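Virulence factor (PDB 2W3Y) is a virulence factor of a Drosophila pathogen that carries an S-linked palmitoyl group and binds to lipid vesicles. Local coordinates at residues A[98-110]-A[220-232]. Sequence-based numbering, arbitrary orientation.
Sequences SNQLIPAFFTDPI and GVDTVGGTFRIEE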
# COMPACT_ATOMS: atom_id res chain seq x y z
N SER A 98 -7.95 -9.48 0.98
CA SER A 98 -8.04 -8.71 -0.27
C SER A 98 -8.86 -9.41 -1.38
O SER A 98 -9.56 -8.75 -2.12
CB SER A 98 -6.63 -8.35 -0.78
OG SER A 98 -5.88 -7.66 0.22
N ASN A 99 -8.75 -10.73 -1.49
CA ASN A 99 -9.54 -11.51 -2.46
C ASN A 99 -11.06 -11.45 -2.19
O ASN A 99 -11.86 -11.88 -3.01
CB ASN A 99 -9.09 -12.98 -2.48
CG ASN A 99 -7.77 -13.18 -3.24
OD1 ASN A 99 -7.40 -12.38 -4.11
ND2 ASN A 99 -7.09 -14.27 -2.93
N GLN A 100 -11.44 -10.91 -1.03
CA GLN A 100 -12.83 -10.68 -0.70
C GLN A 100 -13.27 -9.27 -1.09
O GLN A 100 -14.37 -9.08 -1.63
CB GLN A 100 -13.09 -10.95 0.78
CG GLN A 100 -12.89 -12.41 1.19
CD GLN A 100 -13.80 -13.37 0.42
OE1 GLN A 100 -13.31 -14.28 -0.25
NE2 GLN A 100 -15.11 -13.18 0.53
N LEU A 101 -12.38 -8.29 -0.86
CA LEU A 101 -12.63 -6.88 -1.21
C LEU A 101 -12.66 -6.60 -2.72
O LEU A 101 -13.51 -5.83 -3.19
CB LEU A 101 -11.56 -5.95 -0.56
CG LEU A 101 -11.57 -5.84 0.97
CD1 LEU A 101 -10.35 -5.07 1.51
CD2 LEU A 101 -12.88 -5.24 1.51
N ILE A 102 -11.72 -7.20 -3.45
CA ILE A 102 -11.47 -6.89 -4.87
C ILE A 102 -12.67 -7.13 -5.82
O ILE A 102 -13.06 -6.24 -6.56
CB ILE A 102 -10.13 -7.55 -5.39
CG1 ILE A 102 -8.90 -7.04 -4.60
CG2 ILE A 102 -9.93 -7.38 -6.92
CD1 ILE A 102 -8.72 -5.55 -4.54
N PRO A 103 -13.27 -8.35 -5.80
CA PRO A 103 -14.45 -8.61 -6.65
C PRO A 103 -15.62 -7.68 -6.34
O PRO A 103 -16.38 -7.30 -7.24
CB PRO A 103 -14.82 -10.05 -6.28
CG PRO A 103 -13.58 -10.64 -5.74
CD PRO A 103 -12.89 -9.54 -5.02
N ALA A 104 -15.72 -7.28 -5.07
CA ALA A 104 -16.82 -6.46 -4.57
C ALA A 104 -16.79 -5.00 -5.03
O ALA A 104 -17.82 -4.45 -5.42
CB ALA A 104 -16.87 -6.53 -3.05
N PHE A 105 -15.61 -4.37 -4.98
CA PHE A 105 -15.50 -2.92 -5.17
C PHE A 105 -14.48 -2.49 -6.22
O PHE A 105 -14.31 -1.30 -6.48
CB PHE A 105 -15.12 -2.25 -3.85
CG PHE A 105 -16.02 -2.59 -2.70
CD1 PHE A 105 -17.30 -2.04 -2.61
CD2 PHE A 105 -15.58 -3.42 -1.69
CE1 PHE A 105 -18.12 -2.34 -1.53
CE2 PHE A 105 -16.40 -3.74 -0.60
CZ PHE A 105 -17.67 -3.19 -0.52
N PHE A 106 -13.80 -3.45 -6.83
CA PHE A 106 -12.66 -3.12 -7.69
C PHE A 106 -12.74 -3.80 -9.05
O PHE A 106 -13.55 -4.70 -9.28
CB PHE A 106 -11.34 -3.49 -6.99
CG PHE A 106 -11.06 -2.70 -5.73
CD1 PHE A 106 -10.21 -1.61 -5.76
CD2 PHE A 106 -11.64 -3.06 -4.52
CE1 PHE A 106 -9.95 -0.87 -4.60
CE2 PHE A 106 -11.40 -2.34 -3.37
CZ PHE A 106 -10.55 -1.24 -3.41
N THR A 107 -11.85 -3.39 -9.94
CA THR A 107 -11.79 -3.95 -11.27
C THR A 107 -10.33 -4.22 -11.64
O THR A 107 -9.44 -3.91 -10.84
CB THR A 107 -12.54 -3.03 -12.28
OG1 THR A 107 -12.64 -3.69 -13.55
CG2 THR A 107 -11.87 -1.67 -12.42
N ASP A 108 -10.09 -4.80 -12.82
CA ASP A 108 -8.76 -5.22 -13.27
C ASP A 108 -7.91 -5.84 -12.16
O ASP A 108 -6.84 -5.33 -11.80
CB ASP A 108 -8.01 -4.05 -13.94
CG ASP A 108 -8.66 -3.60 -15.24
OD1 ASP A 108 -9.28 -4.42 -15.95
OD2 ASP A 108 -8.55 -2.40 -15.54
N PRO A 109 -8.38 -6.97 -11.61
CA PRO A 109 -7.62 -7.58 -10.51
C PRO A 109 -6.20 -7.98 -10.94
O PRO A 109 -6.00 -8.42 -12.08
CB PRO A 109 -8.45 -8.81 -10.13
CG PRO A 109 -9.31 -9.09 -11.33
CD PRO A 109 -9.58 -7.76 -11.96
N ILE A 110 -5.23 -7.81 -10.05
CA ILE A 110 -3.90 -8.32 -10.30
C ILE A 110 -3.48 -9.29 -9.18
O ILE A 110 -3.95 -9.20 -8.05
CB ILE A 110 -2.83 -7.18 -10.57
CG1 ILE A 110 -2.66 -6.25 -9.37
CG2 ILE A 110 -3.18 -6.36 -11.82
CD1 ILE A 110 -1.67 -6.75 -8.35
N GLY A 220 11.75 -11.29 -3.98
CA GLY A 220 10.56 -11.87 -4.57
C GLY A 220 9.37 -11.27 -3.85
O GLY A 220 9.25 -11.38 -2.64
N VAL A 221 8.51 -10.61 -4.62
CA VAL A 221 7.38 -9.85 -4.06
C VAL A 221 6.06 -10.46 -4.53
O VAL A 221 5.79 -10.50 -5.73
CB VAL A 221 7.47 -8.35 -4.46
CG1 VAL A 221 6.40 -7.54 -3.74
CG2 VAL A 221 8.92 -7.78 -4.20
N ASP A 222 5.25 -10.92 -3.59
CA ASP A 222 3.89 -11.41 -3.87
C ASP A 222 2.94 -10.22 -3.95
O ASP A 222 3.02 -9.32 -3.12
CB ASP A 222 3.42 -12.32 -2.75
CG ASP A 222 4.24 -13.57 -2.62
OD1 ASP A 222 4.46 -14.26 -3.64
OD2 ASP A 222 4.65 -13.88 -1.47
N THR A 223 2.05 -10.23 -4.94
CA THR A 223 1.20 -9.07 -5.20
C THR A 223 -0.29 -9.41 -5.27
O THR A 223 -0.68 -10.49 -5.76
CB THR A 223 1.62 -8.28 -6.50
OG1 THR A 223 1.27 -9.00 -7.69
CG2 THR A 223 3.13 -7.98 -6.53
N VAL A 224 -1.11 -8.49 -4.79
CA VAL A 224 -2.57 -8.54 -4.92
C VAL A 224 -3.08 -7.09 -4.95
O VAL A 224 -2.48 -6.19 -4.34
CB VAL A 224 -3.26 -9.40 -3.81
CG1 VAL A 224 -3.32 -8.67 -2.48
CG2 VAL A 224 -4.67 -9.86 -4.25
N GLY A 225 -4.14 -6.86 -5.71
CA GLY A 225 -4.67 -5.52 -5.86
C GLY A 225 -5.70 -5.36 -6.95
O GLY A 225 -6.02 -6.31 -7.68
N GLY A 226 -6.22 -4.14 -7.08
CA GLY A 226 -7.17 -3.83 -8.12
C GLY A 226 -7.34 -2.34 -8.27
O GLY A 226 -6.79 -1.56 -7.49
N THR A 227 -8.11 -1.95 -9.28
CA THR A 227 -8.43 -0.56 -9.57
C THR A 227 -9.82 -0.28 -8.98
O THR A 227 -10.75 -1.04 -9.21
CB THR A 227 -8.46 -0.33 -11.09
OG1 THR A 227 -7.19 -0.67 -11.66
CG2 THR A 227 -8.81 1.13 -11.45
N PHE A 228 -9.96 0.81 -8.22
CA PHE A 228 -11.26 1.16 -7.67
C PHE A 228 -12.23 1.71 -8.72
O PHE A 228 -11.83 2.44 -9.61
CB PHE A 228 -11.15 2.14 -6.49
CG PHE A 228 -12.48 2.45 -5.83
CD1 PHE A 228 -13.16 1.46 -5.13
CD2 PHE A 228 -13.05 3.72 -5.93
CE1 PHE A 228 -14.38 1.73 -4.53
CE2 PHE A 228 -14.27 4.00 -5.33
CZ PHE A 228 -14.93 3.01 -4.63
N ARG A 229 -13.50 1.35 -8.57
CA ARG A 229 -14.58 1.79 -9.45
C ARG A 229 -15.00 3.21 -9.10
O ARG A 229 -16.12 3.44 -8.64
CB ARG A 229 -15.77 0.83 -9.34
CG ARG A 229 -15.49 -0.58 -9.78
CD ARG A 229 -16.77 -1.29 -10.14
NE ARG A 229 -17.21 -2.21 -9.10
CZ ARG A 229 -18.46 -2.65 -8.96
NH1 ARG A 229 -19.42 -2.25 -9.78
NH2 ARG A 229 -18.74 -3.50 -7.99
N ILE A 230 -14.09 4.16 -9.32
CA ILE A 230 -14.32 5.57 -8.94
C ILE A 230 -15.44 6.24 -9.76
O ILE A 230 -16.18 7.09 -9.25
CB ILE A 230 -12.99 6.39 -8.97
CG1 ILE A 230 -13.14 7.74 -8.26
CG2 ILE A 230 -12.45 6.54 -10.39
CD1 ILE A 230 -13.29 7.65 -6.74
N GLU A 231 -15.54 5.84 -11.03
CA GLU A 231 -16.55 6.34 -11.98
C GLU A 231 -17.96 5.98 -11.53
O GLU A 231 -18.84 6.84 -11.51
CB GLU A 231 -16.29 5.78 -13.38
CG GLU A 231 -14.93 6.15 -14.00
CD GLU A 231 -13.76 5.27 -13.52
OE1 GLU A 231 -12.60 5.65 -13.82
OE2 GLU A 231 -13.99 4.23 -12.84
N GLU A 232 -18.16 4.71 -11.16
CA GLU A 232 -19.42 4.22 -10.62
C GLU A 232 -19.74 4.79 -9.24
O GLU A 232 -20.91 4.99 -8.93
CB GLU A 232 -19.42 2.69 -10.56
CG GLU A 232 -19.58 2.03 -11.91
CD GLU A 232 -19.07 0.60 -11.94
OE1 GLU A 232 -19.78 -0.29 -11.43
OE2 GLU A 232 -17.96 0.38 -12.48
O HOH W 1 -5.71 -2.88 -11.34
O HOH W 2 -6.98 -0.51 -14.41
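Thr107 and Thr227 form an antiparallel hydrogen-bonded pair, Thr107 N reaching Thr227 O at 2.7 Å in the carbonyl plane and Thr227 N returning to Thr107 O at 2.8 Å. A second pair follows at Ile110 and Gly225, where Ile110 N meets Gly225 O at 2.9 Å from above the carbonyl plane; the return bond from Gly225 N to Ile110 O is weak. The register slips by one residue between them, a beta bulge at the corner around Asp108, as the chain leaving helix 91-105 joins strand 214-228 of the mixed sheet. Beside the bulge, water bridges run from Thr227 OG1 to Asp108 O and, through a second water, to Asp108 OD2.

Arg229, just past the end of strand 214-228, ties it to the C-terminal turn of helix 91-105. Its chain bends at chi3 (-103°), and NH2 donates to Ala104 O at 2.9 Å, lying above that carbonyl plane, while NH1 makes a salt bridge to Glu232 OE1. Two partners in or near the guanidinium plane should restrict its rotation.

On the helix side of the sheet the Phe106 ring is sandwiched: Ile102 CD1 lies over one face, and the edge of Phe228 points at the other in a T-shaped stack, planes at 68°. Phe228 CG stands anti to its backbone N (chi1 -176°), which carries CD1 over Phe106 and close to Phe105 O. Met67 of helix 57-81 touches both side chains. Gly226, with no side chain, lets Phe106 CB and Ile102 come close to the strand, and Ile102 CD1 lies 3.8 Å from Gly226 N. Further along, Val224 spreads its two methyls under the helix, CG1 against Ser98 CB and CG2 against Asn99 OD1. Across the sheet, Ile110 folds CD1 back over the strand, 3.6 Å from Gly225 N and 3.8 Å from Thr223 OG1, a hydroxyl hydrogen-bonded to Gly112 O.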